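PDB 5YGB: tudor and KH domain-containing protein homolog from Drosophila melanogaster, which acts in piRNA metabolism, its Tudor domain binding the N-terminus of Piwi, and is likely to recruit Piwi proteins to the piRNA biogenesis machinery in the nuage. Local coordinates for residues G58-A63 / R73-D78; R160-R165 / V192-P197; E6-A11 / W19-G24. The protein carries 1 engineered substitution. One frame throughout, in Å; residues are numbered along the deposited sequence.

Interaction 1 (G58-A63 / R73-D78)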
ATOM      1  N   GLY A  58     -13.942  -5.321   7.146  1.00 11.28           N
ATOM      2  CA  GLY A  58     -14.013  -3.900   7.426  1.00 11.87           C
ATOM      3  C   GLY A  58     -13.324  -3.525   8.728  1.00 11.46           C
ATOM      4  O   GLY A  58     -13.013  -2.349   8.953  1.00 13.43           O
ATOM      5  N   GLN A  59     -13.088  -4.516   9.587  1.00 10.80           N
ATOM      6  CA  GLN A  59     -12.450  -4.290  10.878  1.00 10.67           C
ATOM      7  C   GLN A  59     -11.013  -3.810  10.694  1.00 11.43           C
ATOM      8  O   GLN A  59     -10.295  -4.312   9.831  1.00 11.96           O
ATOM      9  CB  GLN A  59     -12.481  -5.574  11.702  1.00 10.91           C
ATOM     10  CG  GLN A  59     -12.116  -5.416  13.179  1.00 10.87           C
ATOM     11  CD  GLN A  59     -12.168  -6.748  13.913  1.00 12.03           C
ATOM     12  OE1 GLN A  59     -12.485  -7.777  13.324  1.00 13.56           O
ATOM     13  NE2 GLN A  59     -11.838  -6.736  15.202  1.00 15.95           N
ATOM     14  N   ILE A  60     -10.605  -2.840  11.505  1.00 11.65           N
ATOM     15  CA  ILE A  60      -9.221  -2.380  11.514  1.00 10.70           C
ATOM     16  C   ILE A  60      -8.519  -3.042  12.681  1.00 11.39           C
ATOM     17  O   ILE A  60      -8.953  -2.931  13.835  1.00 12.70           O
ATOM     18  CB  ILE A  60      -9.129  -0.858  11.622  1.00 10.62           C
ATOM     19  CG1 ILE A  60      -9.969  -0.177  10.535  1.00 12.80           C
ATOM     20  CG2 ILE A  60      -7.696  -0.406  11.497  1.00 12.65           C
ATOM     21  CD1 ILE A  60      -9.609  -0.568   9.108  1.00 11.69           C
ATOM     22  N   VAL A  61      -7.432  -3.734  12.378  1.00 10.01           N
ATOM     23  CA  VAL A  61      -6.726  -4.570  13.344  1.00 10.97           C
ATOM     24  C   VAL A  61      -5.232  -4.257  13.356  1.00 10.27           C
ATOM     25  O   VAL A  61      -4.747  -3.436  12.560  1.00  9.72           O
ATOM     26  CB  VAL A  61      -6.942  -6.078  13.036  1.00  9.94           C
ATOM     27  CG1 VAL A  61      -8.419  -6.439  13.107  1.00 12.62           C
ATOM     28  CG2 VAL A  61      -6.395  -6.428  11.653  1.00 12.05           C
ATOM     29  N   ALA A  62      -4.510  -4.890  14.277  1.00 10.70           N
ATOM     30  CA  ALA A  62      -3.052  -4.891  14.295  1.00 10.19           C
ATOM     31  C   ALA A  62      -2.579  -6.247  13.803  1.00 10.84           C
ATOM     32  O   ALA A  62      -3.137  -7.263  14.211  1.00 12.04           O
ATOM     33  CB  ALA A  62      -2.524  -4.615  15.698  1.00 11.63           C
ATOM     34  N   ALA A  63      -1.570  -6.281  12.941  1.00 10.49           N
ATOM     35  CA  ALA A  63      -1.078  -7.562  12.442  1.00 10.51           C
ATOM     36  C   ALA A  63       0.415  -7.553  12.282  1.00 12.32           C
ATOM     37  O   ALA A  63       1.008  -6.548  11.846  1.00 13.58           O
ATOM     38  CB  ALA A  63      -1.735  -7.898  11.105  1.00 13.17           C
ATOM     39  N   ARG A  73      -0.947  -1.541  11.098  1.00 10.40           N
ATOM     40  CA  ARG A  73      -2.395  -1.375  10.991  1.00  9.16           C
ATOM     41  C   ARG A  73      -2.897  -2.025   9.710  1.00  9.51           C
ATOM     42  O   ARG A  73      -2.321  -1.849   8.632  1.00 11.18           O
ATOM     43  CB  ARG A  73      -2.778   0.111  11.003  1.00  8.74           C
ATOM     44  CG  ARG A  73      -2.310   0.862  12.259  1.00  9.68           C
ATOM     45  CD  ARG A  73      -2.951   2.229  12.405  1.00 10.18           C
ATOM     46  NE  ARG A  73      -2.591   3.130  11.314  1.00  9.24           N
ATOM     47  CZ  ARG A  73      -3.053   4.372  11.219  1.00 10.64           C
ATOM     48  NH1 ARG A  73      -3.889   4.844  12.142  1.00 11.22           N
ATOM     49  NH2 ARG A  73      -2.695   5.144  10.195  1.00 11.09           N
ATOM     50  N   ALA A  74      -3.999  -2.754   9.817  1.00  9.22           N
ATOM     51  CA  ALA A  74      -4.520  -3.467   8.668  1.00 10.22           C
ATOM     52  C   ALA A  74      -6.036  -3.498   8.671  1.00  9.58           C
ATOM     53  O   ALA A  74      -6.670  -3.500   9.729  1.00 11.85           O
ATOM     54  CB  ALA A  74      -3.950  -4.891   8.619  1.00 11.00           C
ATOM     55  N   GLU A  75      -6.614  -3.531   7.478  1.00  9.20           N
ATOM     56  CA  GLU A  75      -8.049  -3.643   7.266  1.00  9.63           C
ATOM     57  C   GLU A  75      -8.377  -5.055   6.790  1.00  9.37           C
ATOM     58  O   GLU A  75      -7.763  -5.560   5.845  1.00 11.09           O
ATOM     59  CB  GLU A  75      -8.498  -2.592   6.240  1.00 10.97           C
ATOM     60  CG  GLU A  75      -9.946  -2.704   5.797  1.00 10.73           C
ATOM     61  CD  GLU A  75     -10.282  -1.771   4.649  1.00 14.34           C
ATOM     62  OE1 GLU A  75      -9.408  -0.990   4.210  1.00 17.48           O
ATOM     63  OE2 GLU A  75     -11.435  -1.818   4.189  1.00 16.98           O
ATOM     64  N   ILE A  76      -9.330  -5.709   7.441  1.00  9.28           N
ATOM     65  CA  ILE A  76      -9.776  -7.011   6.958  1.00 10.21           C
ATOM     66  C   ILE A  76     -10.616  -6.823   5.696  1.00 10.04           C
ATOM     67  O   ILE A  76     -11.656  -6.143   5.711  1.00 11.18           O
ATOM     68  CB  ILE A  76     -10.578  -7.762   8.032  1.00  9.79           C
ATOM     69  CG1 ILE A  76      -9.709  -8.000   9.275  1.00  9.81           C
ATOM     70  CG2 ILE A  76     -11.129  -9.093   7.469  1.00 11.93           C
ATOM     71  CD1 ILE A  76     -10.388  -8.819  10.365  1.00 12.06           C
ATOM     72  N   VAL A  77     -10.159  -7.389   4.584  1.00 10.32           N
ATOM     73  CA  VAL A  77     -10.934  -7.247   3.358  1.00 11.96           C
ATOM     74  C   VAL A  77     -11.622  -8.546   2.945  1.00 14.22           C
ATOM     75  O   VAL A  77     -12.528  -8.515   2.111  1.00 14.81           O
ATOM     76  CB  VAL A  77     -10.076  -6.706   2.202  1.00 14.02           C
ATOM     77  CG1 VAL A  77      -9.554  -5.310   2.563  1.00 13.33           C
ATOM     78  CG2 VAL A  77      -8.942  -7.636   1.891  1.00 17.06           C
ATOM     79  N   ASP A  78     -11.231  -9.674   3.537  1.00 11.75           N
ATOM     80  CA  ASP A  78     -11.912 -10.940   3.265  1.00 12.93           C
ATOM     81  C   ASP A  78     -11.553 -11.933   4.355  1.00 12.90           C
ATOM     82  O   ASP A  78     -10.507 -11.815   5.003  1.00 12.64           O
ATOM     83  CB  ASP A  78     -11.537 -11.487   1.870  1.00 15.16           C
ATOM     84  CG  ASP A  78     -12.640 -12.337   1.239  1.00 22.49           C
ATOM     85  OD1 ASP A  78     -13.655 -12.635   1.905  1.00 19.43           O
ATOM     86  OD2 ASP A  78     -12.477 -12.701   0.052  1.00 26.17           O
TER
HETATM   87  O   HOH W   1     -12.947  -0.554   6.781  1.00 24.63           O
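Ile60 lies across from Glu75 in a non-hydrogen-bonded antiparallel pair, and its side chain bends back over the partner strand. CB and CG2 skirt the carbonyl oxygen of Ala74, the methyl CG2 at 3.7 Å from Ala74 O. CG1 stands anti to the carbonyl carbon, and the turn at chi2 (-57°) carries the tip methyl CD1 onto Glu75, 3.7 Å from its CB. The Glu75 chain continues past this methyl, fully extended, to a carboxylate that is bound by Ser180 OG and Ala181 N. A water joins the two segments at this end, giving a hydrogen to Gly58 O and a weak bond to Glu75 OE2.

On the other face the contacts are between aliphatic groups: Val61 CG2 rests on Ala74 CB at 4.2 Å, and Val61 CG1 meets Ile76 CD1 at 4.1 Å. Between the faces, Val61 and Ala74 exchange two backbone hydrogen bonds, and Ile76 N donates to Gln59 O at 2.9 Å. These strands form a hairpin of the Tudor sheet. Strand 109-111 borders it beyond Ala62 and strand 89-95 beyond Glu75, while Met33 and Met37 of helix 25-41 touch Arg73.

Interaction 2 (R160-R165 / V192-P197)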
ATOM      1  N   ARG A 160      12.883   6.316  -0.829  1.00 14.73           N
ATOM      2  CA  ARG A 160      13.394   7.228  -1.844  1.00 15.85           C
ATOM      3  C   ARG A 160      12.417   8.368  -2.097  1.00 15.29           C
ATOM      4  O   ARG A 160      11.297   8.147  -2.578  1.00 16.38           O
ATOM      5  CB  ARG A 160      13.669   6.491  -3.155  1.00 16.30           C
ATOM      6  CG  ARG A 160      14.080   7.442  -4.285  1.00 18.02           C
ATOM      7  CD  ARG A 160      14.641   6.705  -5.483  1.00 27.29           C
ATOM      8  NE  ARG A 160      15.927   6.100  -5.155  1.00 31.12           N
ATOM      9  CZ  ARG A 160      17.080   6.760  -5.133  1.00 43.82           C
ATOM     10  NH1 ARG A 160      17.117   8.052  -5.436  1.00 40.86           N
ATOM     11  NH2 ARG A 160      18.200   6.127  -4.811  1.00 36.85           N
ATOM     12  N   LYS A 161      12.828   9.594  -1.793  1.00 13.41           N
ATOM     13  CA  LYS A 161      11.959  10.730  -2.043  1.00 14.42           C
ATOM     14  C   LYS A 161      11.697  10.949  -3.527  1.00 14.05           C
ATOM     15  O   LYS A 161      12.623  10.978  -4.345  1.00 15.02           O
ATOM     16  CB  LYS A 161      12.536  12.010  -1.443  1.00 16.60           C
ATOM     17  CG  LYS A 161      11.805  13.249  -1.933  1.00 19.27           C
ATOM     18  CD  LYS A 161      12.109  14.471  -1.096  1.00 28.09           C
ATOM     19  CE  LYS A 161      13.551  14.856  -1.209  1.00 24.90           C
ATOM     20  NZ  LYS A 161      13.827  16.036  -0.342  1.00 27.53           N
ATOM     21  N   LEU A 162      10.421  11.098  -3.864  1.00 12.64           N
ATOM     22  CA  LEU A 162       9.980  11.496  -5.191  1.00 13.32           C
ATOM     23  C   LEU A 162       9.093  12.723  -5.054  1.00 13.81           C
ATOM     24  O   LEU A 162       8.536  12.972  -3.983  1.00 13.33           O
ATOM     25  CB  LEU A 162       9.197  10.372  -5.885  1.00 13.59           C
ATOM     26  CG  LEU A 162       9.935   9.058  -6.097  1.00 11.98           C
ATOM     27  CD1 LEU A 162       8.988   8.044  -6.727  1.00 15.36           C
ATOM     28  CD2 LEU A 162      11.159   9.247  -6.975  1.00 13.05           C
ATOM     29  N   ILE A 163       8.954  13.481  -6.136  1.00 13.62           N
ATOM     30  CA  ILE A 163       8.000  14.584  -6.198  0.60 12.53           C
ATOM     31  C   ILE A 163       6.820  14.141  -7.044  1.00 13.70           C
ATOM     32  O   ILE A 163       6.990  13.787  -8.214  1.00 14.58           O
ATOM     33  CB  ILE A 163       8.609  15.862  -6.808  0.60 12.76           C
ATOM     34  CG1 ILE A 163       9.865  16.283  -6.048  0.60 12.17           C
ATOM     35  CG2 ILE A 163       7.574  16.982  -6.828  0.60 15.33           C
ATOM     36  CD1 ILE A 163       9.645  16.486  -4.556  0.60 16.91           C
ATOM     37  N   ALA A 164       5.632  14.142  -6.445  1.00 13.47           N
ATOM     38  CA  ALA A 164       4.414  13.717  -7.123  1.00 13.28           C
ATOM     39  C   ALA A 164       3.491  14.895  -7.365  1.00 14.61           C
ATOM     40  O   ALA A 164       3.464  15.844  -6.580  1.00 15.24           O
ATOM     41  CB  ALA A 164       3.692  12.655  -6.309  1.00 13.91           C
ATOM     42  N   ARG A 165       2.733  14.837  -8.450  1.00 13.70           N
ATOM     43  CA  ARG A 165       1.685  15.821  -8.676  1.00 14.14           C
ATOM     44  C   ARG A 165       0.461  15.122  -9.255  1.00 13.76           C
ATOM     45  O   ARG A 165       0.559  14.360 -10.215  1.00 14.55           O
ATOM     46  CB  ARG A 165       2.161  16.931  -9.607  1.00 18.62           C
ATOM     47  CG  ARG A 165       1.106  18.005  -9.830  1.00 25.16           C
ATOM     48  CD  ARG A 165       1.536  19.024 -10.880  1.00 33.44           C
ATOM     49  NE  ARG A 165       2.597  19.905 -10.403  1.00 53.56           N
ATOM     50  CZ  ARG A 165       3.068  20.941 -11.090  1.00 61.54           C
ATOM     51  NH1 ARG A 165       2.570  21.224 -12.287  1.00 67.22           N
ATOM     52  NH2 ARG A 165       4.034  21.696 -10.582  1.00 54.68           N
ATOM     53  N   VAL A 192      -0.965  10.384 -11.232  1.00 12.75           N
ATOM     54  CA  VAL A 192       0.116  11.276 -10.845  1.00 14.26           C
ATOM     55  C   VAL A 192       1.261  11.299 -11.840  1.00 14.19           C
ATOM     56  O   VAL A 192       1.493  10.335 -12.577  1.00 14.88           O
ATOM     57  CB  VAL A 192       0.703  10.904  -9.451  1.00 13.49           C
ATOM     58  CG1 VAL A 192      -0.347  11.096  -8.368  1.00 16.03           C
ATOM     59  CG2 VAL A 192       1.271   9.473  -9.432  1.00 13.36           C
ATOM     60  N   GLU A 193       1.955  12.430 -11.841  1.00 12.98           N
ATOM     61  CA  GLU A 193       3.300  12.539 -12.388  1.00 14.04           C
ATOM     62  C   GLU A 193       4.284  12.275 -11.256  1.00 15.11           C
ATOM     63  O   GLU A 193       4.040  12.670 -10.120  1.00 16.54           O
ATOM     64  CB  GLU A 193       3.550  13.930 -12.963  1.00 17.70           C
ATOM     65  CG  GLU A 193       2.695  14.270 -14.149  1.00 23.14           C
ATOM     66  CD  GLU A 193       3.158  15.530 -14.855  1.00 29.56           C
ATOM     67  OE1 GLU A 193       3.984  16.277 -14.281  1.00 27.11           O
ATOM     68  OE2 GLU A 193       2.694  15.766 -15.992  1.00 35.90           O
ATOM     69  N   LEU A 194       5.395  11.625 -11.553  1.00 14.70           N
ATOM     70  CA  LEU A 194       6.414  11.364 -10.553  1.00 14.77           C
ATOM     71  C   LEU A 194       7.750  11.754 -11.100  1.00 14.27           C
ATOM     72  O   LEU A 194       8.068  11.436 -12.244  1.00 16.05           O
ATOM     73  CB  LEU A 194       6.484   9.888 -10.169  1.00 16.97           C
ATOM     74  CG  LEU A 194       5.355   9.195  -9.428  1.00 16.32           C
ATOM     75  CD1 LEU A 194       5.701   7.732  -9.259  1.00 16.56           C
ATOM     76  CD2 LEU A 194       5.141   9.871  -8.082  1.00 15.90           C
ATOM     77  N   PHE A 195       8.562  12.416 -10.295  1.00 14.23           N
ATOM     78  CA  PHE A 195       9.951  12.487 -10.688  1.00 17.36           C
ATOM     79  C   PHE A 195      10.873  12.452  -9.498  1.00 16.73           C
ATOM     80  O   PHE A 195      10.497  12.758  -8.368  1.00 14.26           O
ATOM     81  CB  PHE A 195      10.218  13.707 -11.558  1.00 24.68           C
ATOM     82  CG  PHE A 195      10.140  15.006 -10.845  1.00 21.63           C
ATOM     83  CD1 PHE A 195      11.268  15.551 -10.245  1.00 27.51           C
ATOM     84  CD2 PHE A 195       8.956  15.730 -10.827  1.00 27.63           C
ATOM     85  CE1 PHE A 195      11.198  16.772  -9.605  1.00 36.52           C
ATOM     86  CE2 PHE A 195       8.885  16.955 -10.193  1.00 26.38           C
ATOM     87  CZ  PHE A 195      10.006  17.478  -9.585  1.00 34.37           C
ATOM     88  N   ASP A 196      12.093  12.029  -9.778  1.00 15.86           N
ATOM     89  CA  ASP A 196      13.117  11.851  -8.775  1.00 14.18           C
ATOM     90  C   ASP A 196      14.002  13.095  -8.773  1.00 15.78           C
ATOM     91  O   ASP A 196      14.715  13.349  -9.734  1.00 17.52           O
ATOM     92  CB  ASP A 196      13.922  10.587  -9.086  1.00 15.47           C
ATOM     93  CG  ASP A 196      14.945  10.268  -8.034  1.00 14.60           C
ATOM     94  OD1 ASP A 196      15.250  11.138  -7.183  1.00 15.66           O
ATOM     95  OD2 ASP A 196      15.469   9.134  -8.065  1.00 20.15           O
ATOM     96  N   PRO A 197      13.963  13.882  -7.689  1.00 16.68           N
ATOM     97  CA  PRO A 197      14.738  15.133  -7.650  1.00 18.91           C
ATOM     98  C   PRO A 197      16.244  14.944  -7.520  1.00 29.19           C
ATOM     99  O   PRO A 197      16.992  15.906  -7.696  1.00 23.04           O
ATOM    100  CB  PRO A 197      14.181  15.840  -6.418  1.00 17.62           C
ATOM    101  CG  PRO A 197      13.707  14.733  -5.535  1.00 17.05           C
ATOM    102  CD  PRO A 197      13.152  13.690  -6.475  1.00 16.45           C
TER
HETATM  103  O   HOH W   2      15.243  11.066  -4.479  1.00 19.57           O
HETATM  104  O   HOH W   3       2.264  18.889 -14.302  1.00 49.51           O
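Ile163, in the conformer described, presses its branched CB against one face of the Phe195 ring, 3.7 Å from the ring centroid and 22° off the normal, a CH-pi contact displaced toward the rim at CZ. The ring reaches this position because Phe195 CG sits between the backbone N and the carbonyl carbon (chi1 70°), folding the phenyl back across the neighbouring strand so that the two side chains run side by side. Pro197 CG adds a further bump beside Ile163 CG1, at 4.2 Å.

The opposite face of the sheet interlocks differently. Leu194 CD2 settles on the small bump of Ala164 CB, at 3.6 Å. Leu162 splits its two methyls: CD1 approaches Leu194 CD1, and CD2 lies against Asp196 CB at 3.7 Å. Pro197 CD lies 3.5 Å from Lys161 O. A water donates to both Lys161 O and Asp196 OD1, which also accepts from Ala198 N, and Arg160 NH1 makes a weak salt bridge to Asp196 OD2, its NE being paired with Glu155.

Strand 162-171 continues the sheet into strand 5-12, whose Val7 and Val9 touch Leu162; on the other side strand 188-195 borders strand 124-128, and Phe18 of strand 17-22 touches Val192 and Leu194.

Interaction 3 (E6-A11 / W19-G24)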
ATOM      1  N   GLU A   6       6.049  15.905  -1.772  1.00 13.34           N
ATOM      2  CA  GLU A   6       7.112  14.924  -1.552  1.00 13.00           C
ATOM      3  C   GLU A   6       6.490  13.622  -1.088  1.00 12.37           C
ATOM      4  O   GLU A   6       5.689  13.616  -0.159  1.00 11.68           O
ATOM      5  CB  GLU A   6       8.133  15.423  -0.519  1.00 15.94           C
ATOM      6  CG  GLU A   6       8.827  16.736  -0.884  1.00 17.64           C
ATOM      7  CD  GLU A   6       9.950  17.077   0.070  1.00 26.53           C
ATOM      8  OE1 GLU A   6       9.848  16.731   1.264  1.00 24.70           O
ATOM      9  OE2 GLU A   6      10.943  17.691  -0.378  1.00 34.06           O
ATOM     10  N   VAL A   7       6.840  12.522  -1.748  1.00 11.51           N
ATOM     11  CA  VAL A   7       6.264  11.218  -1.409  1.00 11.35           C
ATOM     12  C   VAL A   7       7.289  10.094  -1.430  1.00 12.30           C
ATOM     13  O   VAL A   7       8.370  10.214  -2.025  1.00 12.88           O
ATOM     14  CB  VAL A   7       5.124  10.813  -2.382  1.00 12.21           C
ATOM     15  CG1 VAL A   7       4.017  11.873  -2.429  1.00 12.77           C
ATOM     16  CG2 VAL A   7       5.686  10.510  -3.778  1.00 14.00           C
ATOM     17  N   TYR A   8       6.931   8.997  -0.777  1.00 10.74           N
ATOM     18  CA  TYR A   8       7.584   7.711  -0.996  1.00 11.75           C
ATOM     19  C   TYR A   8       6.617   6.808  -1.725  1.00 10.54           C
ATOM     20  O   TYR A   8       5.431   6.809  -1.401  1.00 10.95           O
ATOM     21  CB  TYR A   8       7.946   7.018   0.313  1.00 12.64           C
ATOM     22  CG  TYR A   8       8.875   7.750   1.244  1.00 14.38           C
ATOM     23  CD1 TYR A   8      10.126   8.181   0.818  1.00 19.81           C
ATOM     24  CD2 TYR A   8       8.515   7.973   2.561  1.00 16.29           C
ATOM     25  CE1 TYR A   8      10.976   8.829   1.671  1.00 23.32           C
ATOM     26  CE2 TYR A   8       9.370   8.622   3.436  1.00 23.18           C
ATOM     27  CZ  TYR A   8      10.597   9.045   2.978  1.00 22.12           C
ATOM     28  OH  TYR A   8      11.452   9.698   3.837  1.00 42.31           O
ATOM     29  N   VAL A   9       7.107   5.992  -2.650  1.00 11.56           N
ATOM     30  CA  VAL A   9       6.310   4.880  -3.167  1.00 11.39           C
ATOM     31  C   VAL A   9       6.520   3.695  -2.222  1.00 11.24           C
ATOM     32  O   VAL A   9       7.641   3.210  -2.057  1.00 12.58           O
ATOM     33  CB  VAL A   9       6.696   4.531  -4.603  1.00 10.38           C
ATOM     34  CG1 VAL A   9       6.013   3.245  -5.024  1.00 11.95           C
ATOM     35  CG2 VAL A   9       6.312   5.679  -5.522  1.00 12.26           C
ATOM     36  N   SER A  10       5.452   3.262  -1.557  1.00  9.89           N
ATOM     37  CA  SER A  10       5.564   2.276  -0.480  1.00 11.44           C
ATOM     38  C   SER A  10       5.231   0.856  -0.932  1.00 11.27           C
ATOM     39  O   SER A  10       5.657  -0.102  -0.294  1.00 13.79           O
ATOM     40  CB  SER A  10       4.661   2.659   0.705  1.00 11.32           C
ATOM     41  OG  SER A  10       3.339   2.968   0.282  1.00 11.92           O
ATOM     42  N   ALA A  11       4.467   0.717  -2.010  1.00 10.40           N
ATOM     43  CA  ALA A  11       4.143  -0.596  -2.551  1.00 11.22           C
ATOM     44  C   ALA A  11       3.805  -0.444  -4.018  1.00 11.32           C
ATOM     45  O   ALA A  11       3.271   0.589  -4.429  1.00 11.56           O
ATOM     46  CB  ALA A  11       2.975  -1.241  -1.781  1.00 13.15           C
ATOM     47  N   TRP A  19       1.146   2.553  -4.495  1.00  9.65           N
ATOM     48  CA  TRP A  19       0.737   3.317  -3.321  1.00  9.80           C
ATOM     49  C   TRP A  19       1.820   4.294  -2.919  1.00  9.34           C
ATOM     50  O   TRP A  19       3.012   3.972  -2.959  1.00 11.09           O
ATOM     51  CB  TRP A  19       0.405   2.376  -2.153  1.00 10.35           C
ATOM     52  CG  TRP A  19      -0.858   1.573  -2.346  1.00 11.98           C
ATOM     53  CD1 TRP A  19      -2.085   1.859  -1.828  1.00 12.67           C
ATOM     54  CD2 TRP A  19      -1.001   0.367  -3.107  1.00 11.96           C
ATOM     55  NE1 TRP A  19      -2.998   0.899  -2.227  1.00 12.17           N
ATOM     56  CE2 TRP A  19      -2.356  -0.030  -3.005  1.00 10.86           C
ATOM     57  CE3 TRP A  19      -0.124  -0.427  -3.859  1.00 12.86           C
ATOM     58  CZ2 TRP A  19      -2.850  -1.175  -3.642  1.00 12.87           C
ATOM     59  CZ3 TRP A  19      -0.621  -1.574  -4.489  1.00 14.78           C
ATOM     60  CH2 TRP A  19      -1.972  -1.930  -4.368  1.00 14.11           C
ATOM     61  N   VAL A  20       1.398   5.490  -2.532  1.00  9.08           N
ATOM     62  CA  VAL A  20       2.335   6.501  -2.044  1.00 10.11           C
ATOM     63  C   VAL A  20       1.993   6.964  -0.629  1.00 11.20           C
ATOM     64  O   VAL A  20       0.825   6.914  -0.191  1.00 11.52           O
ATOM     65  CB  VAL A  20       2.408   7.741  -2.975  1.00 14.77           C
ATOM     66  CG1 VAL A  20       2.755   7.327  -4.388  1.00 17.25           C
ATOM     67  CG2 VAL A  20       1.106   8.506  -2.958  1.00 17.20           C
ATOM     68  N   GLN A  21       3.032   7.401   0.069  1.00  9.88           N
ATOM     69  CA  GLN A  21       2.952   8.002   1.391  1.00  9.66           C
ATOM     70  C   GLN A  21       3.486   9.417   1.299  1.00 10.39           C
ATOM     71  O   GLN A  21       4.468   9.653   0.597  1.00 12.10           O
ATOM     72  CB  GLN A  21       3.802   7.226   2.393  1.00  9.98           C
ATOM     73  CG  GLN A  21       3.433   5.747   2.554  1.00 10.85           C
ATOM     74  CD  GLN A  21       4.521   4.971   3.257  1.00 10.12           C
ATOM     75  OE1 GLN A  21       5.702   5.304   3.144  1.00 12.22           O
ATOM     76  NE2 GLN A  21       4.139   3.929   3.981  1.00 10.99           N
ATOM     77  N   LEU A  22       2.888  10.345   2.031  1.00  9.61           N
ATOM     78  CA  LEU A  22       3.409  11.703   2.100  1.00  9.68           C
ATOM     79  C   LEU A  22       4.580  11.805   3.061  1.00 10.94           C
ATOM     80  O   LEU A  22       4.510  11.307   4.187  1.00 12.70           O
ATOM     81  CB  LEU A  22       2.327  12.681   2.553  1.00 11.22           C
ATOM     82  CG  LEU A  22       1.126  12.836   1.640  1.00 15.96           C
ATOM     83  CD1 LEU A  22       0.156  13.816   2.274  1.00 19.28           C
ATOM     84  CD2 LEU A  22       1.575  13.336   0.312  1.00 20.03           C
ATOM     85  N   ILE A  23       5.632  12.481   2.625  1.00 10.21           N
ATOM     86  CA  ILE A  23       6.785  12.781   3.469  1.00 12.81           C
ATOM     87  C   ILE A  23       6.522  14.010   4.311  1.00 13.48           C
ATOM     88  O   ILE A  23       6.020  15.023   3.820  1.00 13.97           O
ATOM     89  CB  ILE A  23       8.035  13.011   2.615  1.00 12.69           C
ATOM     90  CG1 ILE A  23       8.367  11.745   1.829  1.00 14.59           C
ATOM     91  CG2 ILE A  23       9.223  13.447   3.484  1.00 15.44           C
ATOM     92  CD1 ILE A  23       9.529  11.914   0.882  1.00 18.34           C
ATOM     93  N   GLY A  24       6.884  13.948   5.584  1.00 15.41           N
ATOM     94  CA  GLY A  24       6.779  15.111   6.443  1.00 20.75           C
ATOM     95  C   GLY A  24       6.390  14.685   7.839  1.00 17.28           C
ATOM     96  O   GLY A  24       6.742  13.574   8.266  1.00 15.42           O
TER
HETATM   97  O   HOH W   4       4.575  15.548   1.479  1.00 16.41           O
HETATM   98  O   HOH W   5       7.497  17.271   2.712  1.00 25.47           O
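Glu6 O is gripped twice, by Ile23 N at 3.0 Å and by a water at 2.8 Å. The N-H points straight at the oxygen but arrives from above the carbonyl plane, 39° out of it. The same water donates to Ile23 O, and a second one ties Ile23 O to Glu6 OE1, so two waters lace the end of the hairpin just before helix 25-41.

Ile23 then lies over the Tyr8 ring, which is placed there with Tyr8 CG anti to the carbonyl carbon (chi1 -60°). Its CG1 stands above the ring centre, 3.6 Å from the centroid and 11° off the normal, in a CH-pi contact, and CD1 continues to Tyr8 CE1 at 3.5 Å. Trp159 meets the same tyrosine edge-to-face. An alanine in place of Tyr8 would probably leave Ile23 CG1 without the ring it lies over, with less to hold its rotation, and Trp159 without its edge-to-face partner.

Gln21, paired with Tyr8, brings OE1 to the edge of the ring near CD2 and lays its amide against Ser10, CD to CB 3.4 Å. Ser10 and Ala11 together face Trp19 in a beta bulge: Ser10 N donates to Trp19 O, and Trp19 N returns a bond to Ala11 O. On the reverse face, Val7 packs on Val20 and Leu22, with 4.0 Å between Val7 CG1 and Leu22 CD2.

The polar ends of Gln21 and Ser10 find partners outside the hairpin: Gln21 NE2 donates to Asp97 O, and Ser10 OG bonds Tyr98 O. The chemistry thus divides the hairpin into an apolar valine-leucine face and a mixed face whose amide and hydroxyl fasten it to the loop after strand 89-95 of the Tudor sheet.

Overall arrangement
Interactions 2 and 3 belong to one sheet, their centres 9 Å apart: strand 162-171 pairs with strand 5-12 through Leu162 O and Val7 N, 2.8 Å apart, backed by a weak ion pair of Lys161 with Glu6. Interaction 1 lies in the separate Tudor sheet, its nearest atoms about 9 Å from interaction 3 and about 19 Å from interaction 2. This two-part build fits an extended Tudor domain, in which a Tudor core joins a staphylococcal-nuclease-like part; helix 25-41 follows the hairpin of interaction 3 and reaches the sheet of interaction 1. No bound Piwi peptide is present; in related extended Tudor domains such peptides lie between the two parts.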